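PDB 3G7U: cytosine-specific methyltransferase from Escherichia coli O157:H7 EDL933, which probably transfers a methyl group from S-adenosyl-L-methionine to C5 of cytosine in DNA, as other C5-methyltransferases do. Local coordinates for residues Pro71-Gly83 and Arg96-Leu110. Sequence-based numbering, arbitrary orientation.
Sequences PIDGIIGGPPCQG and RNQLYMHFYRLVSEL
Ile75, Pro79 and Gln82 of segment 71-83 meet helix 96-110 in an apolar strand-on-helix contact that ends in amide hydrogen bonds, within a beta-alpha-beta crossover of the Rossmann-like methyltransferase fold: central strand 74-77 runs nearly antiparallel to the helix (173°), which leads on to the neighbouring parallel strand 114-119. Beyond the strand comes the Pro-Cys loop of C5-methyltransferases, with Cys81 the predicted nucleophile. At the strand, Ile75 sends its two branches to different helix turns: CG2, anti to the backbone N, lies 3.9 Å from Val107 CG2 and also meets the Phe103 ring, while CD1 reaches Leu110 CD1 at 3.7 Å. Leu8 of strand 4-8 closes in on Ile75 and Phe103. Gly77 brings bare backbone against the Phe103 ring, its N lying near CE1. Pro79 then lays its CD over the centre of the Phe103 ring in a CH-pi contact, 4.3 Å from the centroid, and its CB touches Tyr100 CD1 obliquely. Pro80 sets CG against Leu99 CB at 3.8 Å, and its carbonyl O lies at the edge of the Tyr100 ring. Cys81, its CB pointing away from the helix, sits between Pro80 and Gln82. Gln82 O lies over one face of the Arg96 guanidinium, offset toward its rim, while Arg96 NH2 is hydrogen-bonded to Ser85 OG. Asn97 grips Gln82 twice: OD1 accepts a hydrogen bond from Gln82 N at 2.9 Å (165° at the hydrogen), and ND2 donates to a lone pair of Gln82 OE1, also at 2.9 Å but more bent.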
loop_
_atom_site.group_PDB
_atom_site.type_symbol
_atom_site.label_atom_id
_atom_site.label_comp_id
_atom_site.label_asym_id
_atom_site.label_seq_id
_atom_site.Cartn_x
_atom_site.Cartn_y
_atom_site.Cartn_z
ATOM N N PRO A 71 20.332 -14.368 -1.227
ATOM C CA PRO A 71 20.851 -13.004 -1.321
ATOM C C PRO A 71 19.667 -12.066 -1.090
ATOM O O PRO A 71 18.633 -12.203 -1.743
ATOM C CB PRO A 71 21.345 -12.887 -2.774
ATOM C CG PRO A 71 21.245 -14.242 -3.366
ATOM C CD PRO A 71 20.272 -15.030 -2.539
ATOM N N ILE A 72 19.796 -11.198 -0.105
ATOM C CA ILE A 72 18.739 -10.224 0.152
ATOM C C ILE A 72 19.194 -8.926 -0.470
ATOM O O ILE A 72 20.021 -8.221 0.083
ATOM C CB ILE A 72 18.393 -10.154 1.660
ATOM C CG1 ILE A 72 17.797 -11.501 2.093
ATOM C CG2 ILE A 72 17.359 -9.041 1.943
ATOM C CD1 ILE A 72 18.136 -11.886 3.537
ATOM N N ASP A 73 18.674 -8.645 -1.664
ATOM C CA ASP A 73 19.094 -7.482 -2.412
ATOM C C ASP A 73 18.439 -6.224 -1.882
ATOM O O ASP A 73 19.079 -5.178 -1.801
ATOM C CB ASP A 73 18.825 -7.705 -3.887
ATOM C CG ASP A 73 19.537 -8.932 -4.389
ATOM O OD1 ASP A 73 20.781 -8.981 -4.219
ATOM O OD2 ASP A 73 18.864 -9.864 -4.869
ATOM N N GLY A 74 17.196 -6.332 -1.431
ATOM C CA GLY A 74 16.554 -5.143 -0.848
ATOM C C GLY A 74 15.787 -5.454 0.415
ATOM O O GLY A 74 15.194 -6.512 0.494
ATOM N N ILE A 75 15.837 -4.570 1.418
ATOM C CA ILE A 75 14.911 -4.649 2.555
ATOM C C ILE A 75 13.964 -3.431 2.444
ATOM O O ILE A 75 14.446 -2.277 2.420
ATOM C CB ILE A 75 15.656 -4.637 3.872
ATOM C CG1 ILE A 75 16.339 -6.007 4.059
ATOM C CG2 ILE A 75 14.723 -4.444 5.097
ATOM C CD1 ILE A 75 17.344 -5.984 5.185
ATOM N N ILE A 76 12.659 -3.707 2.325
ATOM C CA ILE A 76 11.672 -2.632 2.188
ATOM C C ILE A 76 10.691 -2.767 3.345
ATOM O O ILE A 76 10.571 -3.836 3.941
ATOM C CB ILE A 76 10.991 -2.648 0.805
ATOM C CG1 ILE A 76 10.053 -3.842 0.666
ATOM C CG2 ILE A 76 12.096 -2.641 -0.342
ATOM C CD1 ILE A 76 9.384 -4.022 -0.711
ATOM N N GLY A 77 10.038 -1.680 3.725
ATOM C CA GLY A 77 9.013 -1.880 4.731
ATOM C C GLY A 77 8.495 -0.576 5.293
ATOM O O GLY A 77 8.925 0.501 4.871
ATOM N N GLY A 78 7.621 -0.694 6.276
ATOM C CA GLY A 78 7.094 0.475 7.002
ATOM C C GLY A 78 7.432 0.454 8.480
ATOM O O GLY A 78 6.612 0.037 9.273
ATOM N N PRO A 79 8.614 0.955 8.870
ATOM C CA PRO A 79 8.935 0.914 10.280
ATOM C C PRO A 79 7.942 1.781 11.054
ATOM O O PRO A 79 7.658 2.903 10.632
ATOM C CB PRO A 79 10.337 1.512 10.340
ATOM C CG PRO A 79 10.521 2.228 9.138
ATOM C CD PRO A 79 9.717 1.536 8.087
ATOM N N PRO A 80 7.397 1.253 12.157
ATOM C CA PRO A 80 6.418 2.014 12.924
ATOM C C PRO A 80 7.109 3.144 13.650
ATOM O O PRO A 80 8.317 3.141 13.833
ATOM C CB PRO A 80 5.890 0.998 13.944
ATOM C CG PRO A 80 6.398 -0.342 13.497
ATOM C CD PRO A 80 7.663 -0.052 12.773
ATOM N N CYS A 81 6.334 4.123 14.053
ATOM C CA CYS A 81 6.871 5.248 14.748
ATOM C C CYS A 81 5.744 5.709 15.637
ATOM O O CYS A 81 4.591 5.621 15.231
ATOM C CB CYS A 81 7.229 6.323 13.719
ATOM S SG CYS A 81 7.814 7.857 14.397
ATOM N N GLN A 82 6.076 6.182 16.841
ATOM C CA GLN A 82 5.103 6.817 17.752
ATOM C C GLN A 82 4.335 7.969 17.058
ATOM O O GLN A 82 3.117 8.081 17.211
ATOM C CB GLN A 82 5.809 7.296 19.025
ATOM C CG GLN A 82 4.899 7.977 20.057
ATOM C CD GLN A 82 5.666 8.626 21.213
ATOM O OE1 GLN A 82 6.846 8.334 21.460
ATOM N NE2 GLN A 82 4.985 9.514 21.933
ATOM N N GLY A 83 5.047 8.790 16.278
ATOM C CA GLY A 83 4.416 9.782 15.403
ATOM C C GLY A 83 3.663 10.862 16.164
ATOM O O GLY A 83 4.157 11.382 17.166
ATOM N N ARG A 96 6.611 1.153 19.393
ATOM C CA ARG A 96 6.727 1.532 17.990
ATOM C C ARG A 96 8.087 2.185 17.679
ATOM O O ARG A 96 8.683 1.913 16.629
ATOM C CB ARG A 96 5.580 2.455 17.609
ATOM C CG ARG A 96 4.215 1.761 17.627
ATOM C CD ARG A 96 3.099 2.766 17.349
ATOM N NE ARG A 96 2.954 3.704 18.463
ATOM C CZ ARG A 96 2.050 4.676 18.525
ATOM N NH1 ARG A 96 2.022 5.459 19.592
ATOM N NH2 ARG A 96 1.184 4.875 17.531
ATOM N N ASN A 97 8.573 3.030 18.594
ATOM C CA ASN A 97 9.928 3.598 18.485
ATOM C C ASN A 97 11.051 2.564 18.594
ATOM O O ASN A 97 12.077 2.720 17.941
ATOM C CB ASN A 97 10.141 4.725 19.489
ATOM C CG ASN A 97 9.194 5.893 19.257
ATOM O OD1 ASN A 97 8.681 6.081 18.147
ATOM N ND2 ASN A 97 8.942 6.670 20.308
ATOM N N GLN A 98 10.865 1.533 19.420
ATOM C CA GLN A 98 11.775 0.389 19.416
ATOM C C GLN A 98 11.715 -0.339 18.090
ATOM O O GLN A 98 12.755 -0.623 17.508
ATOM C CB GLN A 98 11.495 -0.567 20.574
ATOM C CG GLN A 98 12.173 -0.126 21.883
ATOM C CD GLN A 98 11.401 -0.554 23.126
ATOM O OE1 GLN A 98 10.177 -0.716 23.093
ATOM N NE2 GLN A 98 12.116 -0.724 24.238
ATOM N N LEU A 99 10.518 -0.604 17.581
ATOM C CA LEU A 99 10.398 -1.289 16.273
ATOM C C LEU A 99 11.041 -0.544 15.103
ATOM O O LEU A 99 11.581 -1.159 14.162
ATOM C CB LEU A 99 8.934 -1.644 15.959
ATOM C CG LEU A 99 8.301 -2.685 16.895
ATOM C CD1 LEU A 99 6.804 -2.737 16.705
ATOM C CD2 LEU A 99 8.928 -4.063 16.737
ATOM N N TYR A 100 10.968 0.787 15.150
ATOM C CA TYR A 100 11.638 1.641 14.173
ATOM C C TYR A 100 13.118 1.322 14.077
ATOM O O TYR A 100 13.665 1.151 12.987
ATOM C CB TYR A 100 11.463 3.123 14.575
ATOM C CG TYR A 100 11.988 4.094 13.545
ATOM C CD1 TYR A 100 11.207 4.455 12.450
ATOM C CD2 TYR A 100 13.268 4.654 13.653
ATOM C CE1 TYR A 100 11.671 5.314 11.485
ATOM C CE2 TYR A 100 13.747 5.540 12.661
ATOM C CZ TYR A 100 12.918 5.864 11.590
ATOM O OH TYR A 100 13.329 6.722 10.597
ATOM N N MET A 101 13.758 1.271 15.250
ATOM C CA MET A 101 15.188 0.998 15.353
ATOM C C MET A 101 15.559 -0.419 14.906
ATOM O O MET A 101 16.638 -0.617 14.344
ATOM C CB MET A 101 15.656 1.213 16.791
ATOM C CG MET A 101 15.795 2.692 17.239
ATOM S SD MET A 101 16.908 3.700 16.227
ATOM C CE MET A 101 18.287 2.603 15.841
ATOM N N HIS A 102 14.654 -1.381 15.126
ATOM C CA HIS A 102 14.864 -2.787 14.681
ATOM C C HIS A 102 14.862 -2.933 13.181
ATOM O O HIS A 102 15.568 -3.787 12.637
ATOM C CB HIS A 102 13.795 -3.715 15.273
ATOM C CG HIS A 102 13.949 -3.961 16.738
ATOM N ND1 HIS A 102 15.097 -4.485 17.286
ATOM C CD2 HIS A 102 13.106 -3.735 17.774
ATOM C CE1 HIS A 102 14.946 -4.589 18.594
ATOM N NE2 HIS A 102 13.754 -4.126 18.918
ATOM N N PHE A 103 14.059 -2.120 12.484
ATOM C CA PHE A 103 14.109 -2.105 11.025
ATOM C C PHE A 103 15.536 -1.812 10.580
ATOM O O PHE A 103 16.097 -2.492 9.702
ATOM C CB PHE A 103 13.147 -1.045 10.401
ATOM C CG PHE A 103 13.155 -0.999 8.886
ATOM C CD1 PHE A 103 12.295 -1.800 8.165
ATOM C CD2 PHE A 103 13.975 -0.094 8.185
ATOM C CE1 PHE A 103 12.297 -1.751 6.789
ATOM C CE2 PHE A 103 13.989 -0.046 6.822
ATOM C CZ PHE A 103 13.150 -0.859 6.113
ATOM N N TYR A 104 16.089 -0.746 11.129
ATOM C CA TYR A 104 17.403 -0.285 10.721
ATOM C C TYR A 104 18.513 -1.204 11.257
ATOM O O TYR A 104 19.525 -1.346 10.603
ATOM C CB TYR A 104 17.633 1.182 11.095
ATOM C CG TYR A 104 16.823 2.059 10.169
ATOM C CD1 TYR A 104 17.279 2.338 8.903
ATOM C CD2 TYR A 104 15.570 2.555 10.555
ATOM C CE1 TYR A 104 16.525 3.097 7.997
ATOM C CE2 TYR A 104 14.809 3.344 9.665
ATOM C CZ TYR A 104 15.294 3.604 8.407
ATOM O OH TYR A 104 14.574 4.367 7.520
ATOM N N ARG A 105 18.274 -1.833 12.395
ATOM C CA ARG A 105 19.215 -2.869 12.873
ATOM C C ARG A 105 19.304 -3.998 11.867
ATOM O O ARG A 105 20.395 -4.459 11.522
ATOM C CB ARG A 105 18.834 -3.372 14.265
ATOM C CG ARG A 105 19.670 -4.544 14.745
ATOM C CD ARG A 105 19.222 -5.055 16.123
ATOM N NE ARG A 105 17.811 -5.484 16.177
ATOM C CZ ARG A 105 17.333 -6.632 15.684
ATOM N NH1 ARG A 105 18.147 -7.502 15.080
ATOM N NH2 ARG A 105 16.030 -6.924 15.792
ATOM N N LEU A 106 18.152 -4.448 11.374
ATOM C CA LEU A 106 18.102 -5.523 10.387
ATOM C C LEU A 106 18.761 -5.150 9.087
ATOM O O LEU A 106 19.431 -5.965 8.478
ATOM C CB LEU A 106 16.663 -5.996 10.165
ATOM C CG LEU A 106 16.090 -6.789 11.333
ATOM C CD1 LEU A 106 14.626 -7.118 11.092
ATOM C CD2 LEU A 106 16.880 -8.106 11.464
ATOM N N VAL A 107 18.572 -3.919 8.628
ATOM C CA VAL A 107 19.276 -3.471 7.436
ATOM C C VAL A 107 20.830 -3.555 7.640
ATOM O O VAL A 107 21.585 -3.987 6.757
ATOM C CB VAL A 107 18.858 -2.031 7.042
ATOM C CG1 VAL A 107 19.806 -1.485 5.993
ATOM C CG2 VAL A 107 17.391 -2.014 6.518
ATOM N N SER A 108 21.257 -3.123 8.805
ATOM C CA SER A 108 22.668 -3.053 9.140
ATOM C C SER A 108 23.253 -4.478 9.185
ATOM O O SER A 108 24.315 -4.740 8.616
ATOM C CB SER A 108 22.812 -2.408 10.510
ATOM O OG SER A 108 24.188 -2.242 10.798
ATOM N N GLU A 109 22.512 -5.384 9.826
ATOM C CA GLU A 109 22.932 -6.787 9.986
ATOM C C GLU A 109 22.903 -7.539 8.660
ATOM O O GLU A 109 23.777 -8.366 8.371
ATOM C CB GLU A 109 22.029 -7.481 11.010
ATOM C CG GLU A 109 22.162 -6.997 12.468
ATOM C CD GLU A 109 21.214 -7.733 13.369
ATOM O OE1 GLU A 109 20.508 -8.606 12.825
ATOM O OE2 GLU A 109 21.175 -7.491 14.599
ATOM N N LEU A 110 21.887 -7.285 7.835
ATOM C CA LEU A 110 21.753 -8.028 6.592
ATOM C C LEU A 110 22.501 -7.465 5.406
ATOM O O LEU A 110 22.733 -8.188 4.432
ATOM C CB LEU A 110 20.289 -8.259 6.214
ATOM C CG LEU A 110 19.518 -9.288 7.064
ATOM C CD1 LEU A 110 18.000 -9.149 6.920
ATOM C CD2 LEU A 110 19.969 -10.697 6.650
#